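Local atomic coordinates of probable porin (Pseudomonas aeruginosa, PDB entry 4FSO), a protein that forms a beta-barrel in the outer membrane and probably acts as a porin, letting small solutes pass into the periplasm. Residues L331-R336 / I358-I363; L374-A379 / V395-S400. All coordinates share one frame; numbering follows the deposited sequence.

Contact 1. Residues L331-R336 / I358-I363; sequences LSFMTR and IELKYI
F333 meets L360 at the rim of its ring: CD1 of the leucine lies 3.7 Å from F333 CD1, near the ring plane. Farther along the same face, CG2 of I358 approaches F333 CE1 more loosely. At the other end L331 and Y362 cross at about a right angle. CG of L331 stands anti to its backbone N (chi1 -165°), and the branch ending in CD1 reaches across the strand gap to the edge of the tyrosine ring, 3.4 Å from Y362 CD1. L331, F333, T335, I358, L360 and Y362 thus make one largely apolar face, where a bound detergent molecule (C8E) touches T335 and I358. This is the antiparallel hairpin of strands 331-344 and 350-363 in the wall of a porin barrel, and such a face is consistent with the lipid-facing exterior. S332 pairs with K361 and M334 with E359 through reciprocal backbone bonds, among them E359 N to M334 O at 2.7 Å. On the reverse face M334, bent at chi2 and chi3, brings CE to 3.8 Å from E359 CD, while the same methyl sits above one face of the R336 guanidinium, toward its rim. The E359 carboxylate is held by salt bridges to R377 and R375 of the next strand. S332 OG adds a weak bond to K361 O, and the lower K361 chain passes close to that hydroxyl (S332 OG to K361 CB 3.2 Å) before its end leads away from strand 331-336.

Contact 2. Residues L374-A379 / V395-S400; sequences LRLRNA and VRLIAS
R377 and R396 both set CG anti to the carbonyl carbon (chi1 -51° and -64°), and from this shared start their side chains run alongside each other on one face of the strand pair. R396 continues extended to NE, whereas R377 bends at chi3, and the two guanidinium groups end tip to tip, their planes 69° apart. NH1 of R377 is modelled 2.8 Å from NH1 of R396, which lies at the edge of the R377 group. Both atoms are donors of like charge, so this spacing is no bond, and at the resolution of the model its exact value is doubtful. Each arginine also has a carboxylate partner, R377 NE with E359 and R396 NE with E394, which may temper the closeness of like charges. CD of R377 lies over one face of the R375 guanidinium, toward its rim. Beneath the charged tips, I398 packs its CD1 against the aliphatic part of R377, 4.0 Å from R377 CD.

The reverse face is mostly apolar. L376 and L397 lie side by side, L376 CD1 lying 3.4 Å from L397 CD2, and the same L376 CD1 also meets V395 CG1. L374 CD2 touches A399 CB at 3.8 Å. Between the faces, R375 pairs with I398 and R377 with R396 through two-way backbone hydrogen bonds, R377 N to R396 O measuring 2.7 Å. An arginine-rich face backed by an aliphatic one fits the wall of an OprD-family porin, in which rows of basic residues characteristically line the channel and the apolar side faces the membrane.

Contact 1 and contact 2 lie in series along the chain, their centres about 9 Å apart, on the same side of the barrel. Four successive strands, 331-344, 350-363, 373-383 and 392-404, take part, each antiparallel to its neighbour. The middle pair joins the contacts: probable backbone hydrogen bonds run from Y362 N to L374 O and from L376 N to L360 O. Strand 392-404 pairs onward with strand 13-26, near the start of the chain, so contact 2 adjoins the seam that closes the barrel. The two pairings are thus alternate steps of an up-and-down antiparallel wall, with the 350-363/373-383 pairing between them, consistent with a porin barrel.

Contact 1. Residues L331-R336 / I358-I363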
loop_
_atom_site.group_PDB
_atom_site.type_symbol
_atom_site.label_atom_id
_atom_site.label_comp_id
_atom_site.label_asym_id
_atom_site.label_seq_id
_atom_site.Cartn_x
_atom_site.Cartn_y
_atom_site.Cartn_z
ATOM N N LEU A 331 -23.130 0.040 -3.586
ATOM C CA LEU A 331 -22.863 1.461 -3.667
ATOM C C LEU A 331 -22.223 1.938 -2.368
ATOM O O LEU A 331 -22.787 1.794 -1.280
ATOM C CB LEU A 331 -24.137 2.240 -3.977
ATOM C CG LEU A 331 -23.876 3.684 -4.431
ATOM C CD1 LEU A 331 -22.835 3.785 -5.557
ATOM C CD2 LEU A 331 -25.174 4.353 -4.856
ATOM N N SER A 332 -21.026 2.496 -2.486
ATOM C CA SER A 332 -20.258 2.871 -1.312
ATOM C C SER A 332 -19.751 4.296 -1.465
ATOM O O SER A 332 -19.390 4.718 -2.561
ATOM C CB SER A 332 -19.095 1.899 -1.122
ATOM O OG SER A 332 -18.544 1.527 -2.376
ATOM N N PHE A 333 -19.736 5.043 -0.367
ATOM C CA PHE A 333 -19.311 6.431 -0.422
ATOM C C PHE A 333 -18.245 6.629 0.626
ATOM O O PHE A 333 -18.319 6.041 1.699
ATOM C CB PHE A 333 -20.499 7.392 -0.182
ATOM C CG PHE A 333 -20.076 8.805 0.092
ATOM C CD1 PHE A 333 -19.706 9.650 -0.948
ATOM C CD2 PHE A 333 -19.993 9.280 1.397
ATOM C CE1 PHE A 333 -19.277 10.950 -0.695
ATOM C CE2 PHE A 333 -19.564 10.574 1.662
ATOM C CZ PHE A 333 -19.207 11.414 0.615
ATOM N N MET A 334 -17.258 7.464 0.318
ATOM C CA MET A 334 -16.209 7.794 1.278
ATOM C C MET A 334 -15.787 9.232 1.128
ATOM O O MET A 334 -15.733 9.762 0.017
ATOM C CB MET A 334 -14.970 6.900 1.094
ATOM C CG MET A 334 -13.864 7.101 2.145
ATOM S SD MET A 334 -12.573 8.322 1.740
ATOM C CE MET A 334 -11.386 7.339 0.827
ATOM N N THR A 335 -15.466 9.858 2.254
ATOM C CA THR A 335 -14.811 11.163 2.235
ATOM C C THR A 335 -13.825 11.287 3.401
ATOM O O THR A 335 -14.105 10.880 4.541
ATOM C CB THR A 335 -15.831 12.339 2.200
ATOM O OG1 THR A 335 -15.142 13.570 1.964
ATOM C CG2 THR A 335 -16.626 12.436 3.496
ATOM N N ARG A 336 -12.646 11.816 3.123
ATOM C CA ARG A 336 -11.709 12.005 4.215
ATOM C C ARG A 336 -10.932 13.290 4.064
ATOM O O ARG A 336 -10.819 13.863 2.966
ATOM C CB ARG A 336 -10.773 10.806 4.366
ATOM C CG ARG A 336 -9.914 10.632 3.169
ATOM C CD ARG A 336 -9.224 9.329 3.175
ATOM N NE ARG A 336 -8.563 9.129 1.895
ATOM C CZ ARG A 336 -7.779 8.101 1.627
ATOM N NH1 ARG A 336 -7.556 7.189 2.565
ATOM N NH2 ARG A 336 -7.225 7.999 0.432
ATOM N N ILE A 358 -12.712 12.537 -1.892
ATOM C CA ILE A 358 -14.079 12.060 -2.025
ATOM C C ILE A 358 -14.059 10.809 -2.910
ATOM O O ILE A 358 -13.401 10.784 -3.954
ATOM C CB ILE A 358 -14.984 13.173 -2.635
ATOM C CG1 ILE A 358 -15.281 14.244 -1.585
ATOM C CG2 ILE A 358 -16.299 12.604 -3.164
ATOM C CD1 ILE A 358 -15.406 15.656 -2.146
ATOM N N GLU A 359 -14.757 9.760 -2.491
ATOM C CA GLU A 359 -14.841 8.553 -3.314
ATOM C C GLU A 359 -16.233 8.000 -3.506
ATOM O O GLU A 359 -17.074 8.016 -2.602
ATOM C CB GLU A 359 -13.951 7.442 -2.771
ATOM C CG GLU A 359 -12.498 7.631 -3.121
ATOM C CD GLU A 359 -11.695 6.381 -2.889
ATOM O OE1 GLU A 359 -12.311 5.348 -2.546
ATOM O OE2 GLU A 359 -10.458 6.428 -3.053
ATOM N N LEU A 360 -16.439 7.483 -4.709
ATOM C CA LEU A 360 -17.646 6.776 -5.069
ATOM C C LEU A 360 -17.269 5.451 -5.726
ATOM O O LEU A 360 -16.428 5.392 -6.639
ATOM C CB LEU A 360 -18.442 7.620 -6.039
ATOM C CG LEU A 360 -19.926 7.610 -5.743
ATOM C CD1 LEU A 360 -20.115 8.226 -4.378
ATOM C CD2 LEU A 360 -20.667 8.383 -6.831
ATOM N N LYS A 361 -17.885 4.378 -5.257
ATOM C CA LYS A 361 -17.673 3.084 -5.876
ATOM C C LYS A 361 -19.002 2.424 -6.179
ATOM O O LYS A 361 -19.903 2.402 -5.335
ATOM C CB LYS A 361 -16.852 2.188 -4.965
ATOM C CG LYS A 361 -16.470 0.860 -5.580
ATOM C CD LYS A 361 -15.824 -0.041 -4.531
ATOM C CE LYS A 361 -15.046 -1.196 -5.165
ATOM N NZ LYS A 361 -14.604 -2.201 -4.153
ATOM N N TYR A 362 -19.130 1.890 -7.387
ATOM C CA TYR A 362 -20.328 1.121 -7.721
ATOM C C TYR A 362 -20.060 -0.229 -8.373
ATOM O O TYR A 362 -19.400 -0.308 -9.409
ATOM C CB TYR A 362 -21.324 1.914 -8.579
ATOM C CG TYR A 362 -22.616 1.169 -8.669
ATOM C CD1 TYR A 362 -23.438 1.067 -7.559
ATOM C CD2 TYR A 362 -22.989 0.511 -9.832
ATOM C CE1 TYR A 362 -24.615 0.365 -7.603
ATOM C CE2 TYR A 362 -24.168 -0.204 -9.892
ATOM C CZ TYR A 362 -24.983 -0.269 -8.770
ATOM O OH TYR A 362 -26.177 -0.964 -8.794
ATOM N N ILE A 363 -20.600 -1.279 -7.756
ATOM C CA ILE A 363 -20.492 -2.653 -8.252
ATOM C C ILE A 363 -21.820 -3.135 -8.829
ATOM O O ILE A 363 -22.785 -3.293 -8.087
ATOM C CB ILE A 363 -20.126 -3.618 -7.120
ATOM C CG1 ILE A 363 -18.736 -3.296 -6.547
ATOM C CG2 ILE A 363 -20.176 -5.041 -7.632
ATOM C CD1 ILE A 363 -18.726 -2.259 -5.433
#

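Contact 2. Residues L374-A379 / V395-S400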
loop_
_atom_site.group_PDB
_atom_site.type_symbol
_atom_site.label_atom_id
_atom_site.label_comp_id
_atom_site.label_asym_id
_atom_site.label_seq_id
_atom_site.Cartn_x
_atom_site.Cartn_y
_atom_site.Cartn_z
ATOM N N LEU A 374 -17.236 0.301 -10.797
ATOM C CA LEU A 374 -17.066 1.697 -11.174
ATOM C C LEU A 374 -16.588 2.459 -9.970
ATOM O O LEU A 374 -17.213 2.440 -8.904
ATOM C CB LEU A 374 -18.373 2.298 -11.651
ATOM C CG LEU A 374 -18.891 1.547 -12.864
ATOM C CD1 LEU A 374 -20.124 2.232 -13.416
ATOM C CD2 LEU A 374 -17.783 1.457 -13.912
ATOM N N ARG A 375 -15.470 3.139 -10.138
ATOM C CA ARG A 375 -14.883 3.815 -9.011
ATOM C C ARG A 375 -14.480 5.235 -9.353
ATOM O O ARG A 375 -13.760 5.475 -10.330
ATOM C CB ARG A 375 -13.668 3.033 -8.541
ATOM C CG ARG A 375 -13.426 3.121 -7.060
ATOM C CD ARG A 375 -12.022 2.692 -6.760
ATOM N NE ARG A 375 -11.668 2.969 -5.375
ATOM C CZ ARG A 375 -10.428 2.964 -4.913
ATOM N NH1 ARG A 375 -9.415 2.709 -5.729
ATOM N NH2 ARG A 375 -10.204 3.215 -3.637
ATOM N N LEU A 376 -14.934 6.171 -8.529
ATOM C CA LEU A 376 -14.580 7.568 -8.710
ATOM C C LEU A 376 -13.743 8.102 -7.558
ATOM O O LEU A 376 -14.186 8.072 -6.418
ATOM C CB LEU A 376 -15.848 8.398 -8.850
ATOM C CG LEU A 376 -15.632 9.900 -8.922
ATOM C CD1 LEU A 376 -14.595 10.195 -9.960
ATOM C CD2 LEU A 376 -16.937 10.600 -9.254
ATOM N N ARG A 377 -12.545 8.609 -7.857
ATOM C CA ARG A 377 -11.639 9.122 -6.811
ATOM C C ARG A 377 -11.186 10.581 -6.998
ATOM O O ARG A 377 -10.454 10.908 -7.934
ATOM C CB ARG A 377 -10.400 8.236 -6.684
ATOM C CG ARG A 377 -10.719 6.774 -6.538
ATOM C CD ARG A 377 -9.454 5.993 -6.316
ATOM N NE ARG A 377 -8.837 6.331 -5.037
ATOM C CZ ARG A 377 -7.529 6.297 -4.811
ATOM N NH1 ARG A 377 -6.702 5.951 -5.788
ATOM N NH2 ARG A 377 -7.053 6.620 -3.616
ATOM N N ASN A 378 -11.596 11.446 -6.078
ATOM C CA ASN A 378 -11.320 12.866 -6.213
ATOM C C ASN A 378 -10.397 13.395 -5.127
ATOM O O ASN A 378 -10.638 13.214 -3.936
ATOM C CB ASN A 378 -12.649 13.646 -6.223
ATOM C CG ASN A 378 -12.455 15.145 -6.349
ATOM O OD1 ASN A 378 -11.999 15.643 -7.381
ATOM N ND2 ASN A 378 -12.808 15.875 -5.293
ATOM N N ALA A 379 -9.344 14.076 -5.532
ATOM C CA ALA A 379 -8.445 14.653 -4.537
ATOM C C ALA A 379 -8.231 16.146 -4.727
ATOM O O ALA A 379 -8.036 16.632 -5.840
ATOM C CB ALA A 379 -7.079 13.905 -4.507
ATOM N N VAL A 395 -8.811 13.764 -10.460
ATOM C CA VAL A 395 -9.950 12.874 -10.653
ATOM C C VAL A 395 -9.473 11.572 -11.286
ATOM O O VAL A 395 -8.904 11.583 -12.382
ATOM C CB VAL A 395 -11.050 13.487 -11.578
ATOM C CG1 VAL A 395 -12.058 12.420 -11.975
ATOM C CG2 VAL A 395 -11.772 14.634 -10.903
ATOM N N ARG A 396 -9.696 10.460 -10.589
ATOM C CA ARG A 396 -9.481 9.131 -11.172
ATOM C C ARG A 396 -10.819 8.438 -11.359
ATOM O O ARG A 396 -11.584 8.283 -10.401
ATOM C CB ARG A 396 -8.585 8.252 -10.290
ATOM C CG ARG A 396 -7.160 8.759 -10.111
ATOM C CD ARG A 396 -6.304 7.735 -9.371
ATOM N NE ARG A 396 -4.961 8.229 -9.102
ATOM C CZ ARG A 396 -4.138 7.687 -8.210
ATOM N NH1 ARG A 396 -4.526 6.639 -7.494
ATOM N NH2 ARG A 396 -2.928 8.193 -8.022
ATOM N N LEU A 397 -11.100 8.041 -12.595
ATOM C CA LEU A 397 -12.257 7.209 -12.901
ATOM C C LEU A 397 -11.763 5.808 -13.190
ATOM O O LEU A 397 -10.936 5.611 -14.080
ATOM C CB LEU A 397 -12.962 7.737 -14.136
ATOM C CG LEU A 397 -13.647 9.077 -13.931
ATOM C CD1 LEU A 397 -14.048 9.672 -15.272
ATOM C CD2 LEU A 397 -14.857 8.853 -13.061
ATOM N N ILE A 398 -12.242 4.823 -12.447
ATOM C CA ILE A 398 -11.751 3.474 -12.708
ATOM C C ILE A 398 -12.841 2.427 -12.929
ATOM O O ILE A 398 -13.708 2.209 -12.073
ATOM C CB ILE A 398 -10.781 2.979 -11.601
ATOM C CG1 ILE A 398 -9.712 4.032 -11.291
ATOM C CG2 ILE A 398 -10.146 1.650 -12.009
ATOM C CD1 ILE A 398 -10.027 4.892 -10.077
ATOM N N ALA A 399 -12.780 1.786 -14.088
ATOM C CA ALA A 399 -13.641 0.640 -14.366
ATOM C C ALA A 399 -12.802 -0.641 -14.408
ATOM O O ALA A 399 -11.788 -0.740 -15.108
ATOM C CB ALA A 399 -14.448 0.833 -15.667
ATOM N N SER A 400 -13.237 -1.623 -13.643
ATOM C CA SER A 400 -12.417 -2.784 -13.394
ATOM C C SER A 400 -13.289 -4.018 -13.392
ATOM O O SER A 400 -14.395 -4.009 -12.851
ATOM C CB SER A 400 -11.736 -2.612 -12.041
ATOM O OG SER A 400 -12.435 -1.643 -11.265
#